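Local coordinates for protein adhesin YadA (Yersinia enterocolitica, PDB 1P9H) that binds collagen as a trimeric outer-membrane adhesin, promoting attachment to and invasion of eukaryotic cells and protecting the bacterium from serum and phagocytosis, at residues I55-I60 and A64-G69; S78-T81 and V86-G89. All coordinates share one frame; numbering follows the deposited sequence. Where two conformers were deposited one is given.

In the fold
Interactions 1 and 2 are two cross-sections of the left-handed parallel beta-roll that forms the collagen-binding head, and they come one after the other along the chain with their centres about 9 Å apart. In each, a strand of one parallel sheet faces a strand of the other across a thin interior. Strands 65-66 and 79-80 are neighbours in the second sheet, where Glu65 O lies 2.9 Å from Ala80 N and Ala67 N 2.8 Å from Ala80 O, both probable hydrogen bonds. Inside the roll, Ala64 CB packs 3.4 Å from Ser78 OG. Both contacts also touch the second subunit of the trimer.

Interaction 1 (I55-I60 and A64-G69)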
ATOM      1  N   ILE A  55      -0.354  21.927  14.782  0.50 15.99           N
ATOM      2  CA  ILE A  55       1.040  22.134  15.134  0.50 17.37           C
ATOM      3  C   ILE A  55       1.838  21.043  14.427  0.50 16.17           C
ATOM      4  O   ILE A  55       1.468  19.869  14.481  0.50 18.25           O
ATOM      5  CB  ILE A  55       1.257  22.008  16.656  0.50 19.95           C
ATOM      6  CG1 ILE A  55       0.374  23.019  17.390  0.50 25.03           C
ATOM      7  CG2 ILE A  55       2.725  22.237  16.995  0.50 22.38           C
ATOM      8  CD1 ILE A  55       0.452  22.924  18.900  0.50 28.88           C
ATOM      9  N   HIS A  56       2.916  21.432  13.754  1.00 16.26           N
ATOM     10  CA  HIS A  56       3.765  20.484  13.034  1.00 12.95           C
ATOM     11  C   HIS A  56       3.092  19.886  11.799  1.00 13.07           C
ATOM     12  O   HIS A  56       3.635  18.968  11.188  1.00 12.80           O
ATOM     13  CB  HIS A  56       4.203  19.350  13.966  1.00 15.28           C
ATOM     14  CG  HIS A  56       5.004  19.811  15.144  1.00 17.24           C
ATOM     15  ND1 HIS A  56       5.000  19.144  16.349  1.00 22.05           N
ATOM     16  CD2 HIS A  56       5.846  20.860  15.296  1.00 20.46           C
ATOM     17  CE1 HIS A  56       5.805  19.762  17.195  1.00 21.26           C
ATOM     18  NE2 HIS A  56       6.330  20.807  16.580  1.00 22.26           N
ATOM     19  N   SER A  57       1.922  20.399  11.425  1.00 11.66           N
ATOM     20  CA  SER A  57       1.225  19.867  10.259  1.00 10.89           C
ATOM     21  C   SER A  57       1.840  20.378   8.960  1.00 10.37           C
ATOM     22  O   SER A  57       2.629  21.324   8.960  1.00 11.34           O
ATOM     23  CB  SER A  57      -0.271  20.212  10.302  1.00 11.69           C
ATOM     24  OG  SER A  57      -0.503  21.599  10.137  1.00 13.13           O
ATOM     25  N   ILE A  58       1.474  19.730   7.858  1.00 10.04           N
ATOM     26  CA  ILE A  58       1.978  20.077   6.536  1.00 10.14           C
ATOM     27  C   ILE A  58       0.821  20.069   5.539  1.00 10.75           C
ATOM     28  O   ILE A  58       0.111  19.072   5.413  1.00 10.93           O
ATOM     29  CB  ILE A  58       3.036  19.047   6.068  1.00 10.51           C
ATOM     30  CG1 ILE A  58       4.233  19.056   7.020  1.00  9.28           C
ATOM     31  CG2 ILE A  58       3.480  19.354   4.637  1.00  9.20           C
ATOM     32  CD1 ILE A  58       5.214  17.928   6.763  1.00 10.68           C
ATOM     33  N   ALA A  59       0.628  21.186   4.842  1.00  9.84           N
ATOM     34  CA  ALA A  59      -0.430  21.297   3.842  1.00  9.61           C
ATOM     35  C   ALA A  59       0.187  21.912   2.596  1.00 10.28           C
ATOM     36  O   ALA A  59       0.676  23.042   2.633  1.00 10.79           O
ATOM     37  CB  ALA A  59      -1.569  22.172   4.358  1.00  9.82           C
ATOM     38  N   ILE A  60       0.165  21.160   1.500  1.00  9.02           N
ATOM     39  CA  ILE A  60       0.749  21.605   0.242  1.00  9.13           C
ATOM     40  C   ILE A  60      -0.216  21.410  -0.923  1.00 10.32           C
ATOM     41  O   ILE A  60      -0.720  20.308  -1.138  1.00  8.40           O
ATOM     42  CB  ILE A  60       2.046  20.815  -0.062  1.00  9.57           C
ATOM     43  CG1 ILE A  60       3.044  20.987   1.088  1.00 10.50           C
ATOM     44  CG2 ILE A  60       2.655  21.282  -1.386  1.00  9.99           C
ATOM     45  CD1 ILE A  60       4.298  20.143   0.931  1.00 11.45           C
ATOM     46  N   ALA A  64      -5.454  22.699  -0.103  1.00 11.90           N
ATOM     47  CA  ALA A  64      -5.103  21.542   0.719  1.00 10.91           C
ATOM     48  C   ALA A  64      -5.231  21.933   2.191  1.00 12.64           C
ATOM     49  O   ALA A  64      -4.918  23.065   2.561  1.00 12.48           O
ATOM     50  CB  ALA A  64      -3.677  21.099   0.425  1.00 10.94           C
ATOM     51  N   GLU A  65      -5.702  21.015   3.031  1.00  9.82           N
ATOM     52  CA  GLU A  65      -5.822  21.318   4.453  1.00 10.30           C
ATOM     53  C   GLU A  65      -5.447  20.163   5.370  1.00 10.83           C
ATOM     54  O   GLU A  65      -5.935  19.043   5.213  1.00 10.74           O
ATOM     55  CB  GLU A  65      -7.243  21.780   4.821  1.00 11.54           C
ATOM     56  CG  GLU A  65      -7.362  22.138   6.314  1.00 14.36           C
ATOM     57  CD  GLU A  65      -8.749  22.591   6.738  1.00 16.59           C
ATOM     58  OE1 GLU A  65      -9.348  23.425   6.036  1.00 16.54           O
ATOM     59  OE2 GLU A  65      -9.227  22.124   7.794  1.00 19.92           O
ATOM     60  N   ALA A  66      -4.562  20.455   6.319  1.00 10.67           N
ATOM     61  CA  ALA A  66      -4.133  19.501   7.339  1.00 11.62           C
ATOM     62  C   ALA A  66      -4.716  20.165   8.583  1.00 12.44           C
ATOM     63  O   ALA A  66      -4.182  21.161   9.069  1.00 12.35           O
ATOM     64  CB  ALA A  66      -2.609  19.443   7.415  1.00 11.69           C
ATOM     65  N   ALA A  67      -5.814  19.609   9.084  1.00 11.99           N
ATOM     66  CA  ALA A  67      -6.541  20.193  10.209  1.00 13.20           C
ATOM     67  C   ALA A  67      -6.031  20.026  11.630  1.00 15.08           C
ATOM     68  O   ALA A  67      -6.245  20.907  12.466  1.00 15.80           O
ATOM     69  CB  ALA A  67      -7.998  19.736  10.147  1.00 14.90           C
ATOM     70  N   LYS A  68      -5.368  18.917  11.923  1.00 14.12           N
ATOM     71  CA  LYS A  68      -4.906  18.698  13.283  1.00 15.18           C
ATOM     72  C   LYS A  68      -3.425  18.395  13.425  1.00 16.20           C
ATOM     73  O   LYS A  68      -2.681  18.359  12.441  1.00 16.47           O
ATOM     74  CB  LYS A  68      -5.746  17.593  13.935  1.00 16.30           C
ATOM     75  CG  LYS A  68      -7.225  17.960  14.055  1.00 17.14           C
ATOM     76  CD  LYS A  68      -8.031  16.900  14.784  1.00 21.93           C
ATOM     77  CE  LYS A  68      -9.481  17.340  14.941  1.00 23.11           C
ATOM     78  NZ  LYS A  68     -10.300  16.344  15.686  1.00 26.88           N
ATOM     79  N   GLY A  69      -3.009  18.192  14.671  1.00 14.51           N
ATOM     80  CA  GLY A  69      -1.623  17.917  14.984  1.00 15.09           C
ATOM     81  C   GLY A  69      -0.871  16.956  14.087  1.00 16.30           C
ATOM     82  O   GLY A  69      -1.284  15.814  13.886  1.00 18.63           O
TER
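Ile55 meets the far end of 64-69 through its backbone, its O lying 3.7 Å from Gly69 CA, at the loop edge of the left-handed parallel beta-roll. The end-to-end directions of the two segments differ by 160°, so the chain runs back nearly antiparallel. Yet no hydrogen bond joins the segments, since each strand bonds to the next coil of its own sheet; Ile58, for example, pairs through its backbone with Ala71 and Ala73.

Ile55 CG2 lies over the centre of one face of the His56 ring, and the His56 side chain packs on Ala76 of the second subunit. Ser57 turns inward, and its CB does most of the touching, 3.8 Å from Ala66 CB and 3.7 Å from Lys68 O. A chi1 of 68° swings OG back over its own main chain, and its hydrogen bond goes to Gly54 O, which satisfies the polar end of this buried residue.

At Ile58 the side chain leaves the backbone away from 64-69 and packs on Val22 of strand 22-24 and on Gly75 of the second subunit. The backbone alone represents this residue in the contact: the methyl of Ala66 sits against Ile58 O. Ala59 then points back inside, its CB 4.2 Å from Ala66 CB and 4.0 Å from Ala66 N, and both methyls lie in the buried interior. With only small groups turned inward, the two sheets can lie close: the CA atoms of Ala59 and Ala66 are 5.4 Å apart. Ile60 also leaves the backbone away from 64-69 and packs on Ile24 and on Val22 of the third subunit. Its carbonyl is met by a methyl from the second segment, with Ala64 CB 3.4 Å from Ile60 O.

Interaction 2 (S78-T81 and V86-G89); sequences SIAT and VAIG
Ala87 reaches across the roll to the backbone of Ile79, where Ala87 CB lies 3.4 Å from Ile79 O. A second methyl joins it: Ala80 CB is 4.3 Å from Ala87 CB, an apolar pair between strands 79-80 and 86-88. The third inward group is Ser78, whose CB stands 3.6 Å from Gly89 O and 4.1 Å from Ala87 O. These contacts bury 180 Å² in all, and the CA atoms of Ala80 and Ala87 come within 5.5 Å, a sign of how thin the left-handed parallel beta-roll is here.

Around this shell, Ser78 is fixed by a bond outside the two segments: its first torsion, chi1 62°, carries OG to Gly75 O, to which it is hydrogen-bonded. Gly89 has phi 129° and psi 152°, at which a CB would be jammed against the carbonyl O of Ile88; glycine accommodates this backbone as the chain leaves the strand. The strands before and after along the chain extend the same interior: Ala80 also packs on Ala73 of strand 72-74, and Ala87 on Ala94 of strand 93-94.

Farther out, Val86 and Ile88 leave the backbone away from 78-81 and pack at the subunit interface. Both rest on Tyr102 of the second subunit, and Ile88 also meets Ile88 of the third subunit. On the other sheet Ile79 is exposed and packs on Lys93, while its backbone pairs with Ser92 and Ala94.

No hydrogen bond crosses between the segments; the faces meet through methyl and methylene groups resting on one another and on backbone carbonyls, while backbone hydrogen bonds run between coils.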
ATOM      1  N   SER A  78      -6.905  18.202  -1.096  1.00 11.06           N
ATOM      2  CA  SER A  78      -6.668  17.104  -0.166  1.00 10.58           C
ATOM      3  C   SER A  78      -7.062  17.538   1.243  1.00 10.88           C
ATOM      4  O   SER A  78      -6.970  18.718   1.589  1.00 11.10           O
ATOM      5  CB  SER A  78      -5.196  16.674  -0.200  1.00 10.47           C
ATOM      6  OG  SER A  78      -4.342  17.728   0.198  1.00 10.72           O
ATOM      7  N   ILE A  79      -7.503  16.583   2.052  1.00  9.77           N
ATOM      8  CA  ILE A  79      -7.942  16.871   3.413  1.00  9.59           C
ATOM      9  C   ILE A  79      -7.467  15.817   4.400  1.00 10.20           C
ATOM     10  O   ILE A  79      -7.720  14.633   4.209  1.00 11.47           O
ATOM     11  CB  ILE A  79      -9.488  16.903   3.503  1.00 10.97           C
ATOM     12  CG1 ILE A  79     -10.058  17.909   2.502  1.00 12.12           C
ATOM     13  CG2 ILE A  79      -9.912  17.261   4.921  1.00 12.53           C
ATOM     14  CD1 ILE A  79     -11.573  17.834   2.343  1.00 14.50           C
ATOM     15  N   ALA A  80      -6.775  16.256   5.445  1.00 11.26           N
ATOM     16  CA  ALA A  80      -6.308  15.370   6.510  1.00 11.28           C
ATOM     17  C   ALA A  80      -6.959  15.980   7.744  1.00 12.57           C
ATOM     18  O   ALA A  80      -6.459  16.959   8.299  1.00 12.76           O
ATOM     19  CB  ALA A  80      -4.789  15.416   6.622  1.00 13.35           C
ATOM     20  N   THR A  81      -8.079  15.387   8.152  0.50 13.54           N
ATOM     21  CA  THR A  81      -8.866  15.862   9.285  0.50 14.42           C
ATOM     22  C   THR A  81      -8.423  15.339  10.649  0.50 14.69           C
ATOM     23  O   THR A  81      -8.642  15.992  11.669  0.50 15.90           O
ATOM     24  CB  THR A  81     -10.355  15.485   9.095  0.50 15.95           C
ATOM     25  OG1 THR A  81     -10.774  15.822   7.768  0.50 18.69           O
ATOM     26  CG2 THR A  81     -11.228  16.229  10.089  0.50 19.15           C
ATOM     27  N   VAL A  86      -2.655  11.256   7.264  1.00  9.07           N
ATOM     28  CA  VAL A  86      -1.895  11.565   6.059  1.00  8.84           C
ATOM     29  C   VAL A  86      -2.762  11.356   4.824  1.00 10.43           C
ATOM     30  O   VAL A  86      -3.309  10.274   4.620  1.00  9.68           O
ATOM     31  CB  VAL A  86      -0.653  10.653   5.948  1.00  8.64           C
ATOM     32  CG1 VAL A  86       0.154  11.019   4.709  1.00  9.10           C
ATOM     33  CG2 VAL A  86       0.208  10.783   7.208  1.00 11.24           C
ATOM     34  N   ALA A  87      -2.883  12.393   4.004  1.00  8.92           N
ATOM     35  CA  ALA A  87      -3.683  12.313   2.785  1.00  9.39           C
ATOM     36  C   ALA A  87      -2.911  12.919   1.625  1.00 10.15           C
ATOM     37  O   ALA A  87      -2.585  14.103   1.646  1.00 10.93           O
ATOM     38  CB  ALA A  87      -5.000  13.058   2.974  1.00 11.33           C
ATOM     39  N   ILE A  88      -2.608  12.108   0.617  1.00  9.48           N
ATOM     40  CA  ILE A  88      -1.889  12.608  -0.547  1.00  9.42           C
ATOM     41  C   ILE A  88      -2.609  12.208  -1.822  1.00 10.98           C
ATOM     42  O   ILE A  88      -2.962  11.043  -2.020  1.00 10.60           O
ATOM     43  CB  ILE A  88      -0.436  12.101  -0.583  1.00  8.10           C
ATOM     44  CG1 ILE A  88       0.323  12.671   0.621  1.00  8.66           C
ATOM     45  CG2 ILE A  88       0.238  12.527  -1.897  1.00  9.79           C
ATOM     46  CD1 ILE A  88       1.813  12.381   0.620  1.00 10.67           C
ATOM     47  N   GLY A  89      -2.826  13.200  -2.678  1.00 10.65           N
ATOM     48  CA  GLY A  89      -3.521  12.984  -3.930  1.00 10.03           C
ATOM     49  C   GLY A  89      -4.636  14.005  -4.034  1.00 10.59           C
ATOM     50  O   GLY A  89      -5.149  14.468  -3.012  1.00 10.30           O
TER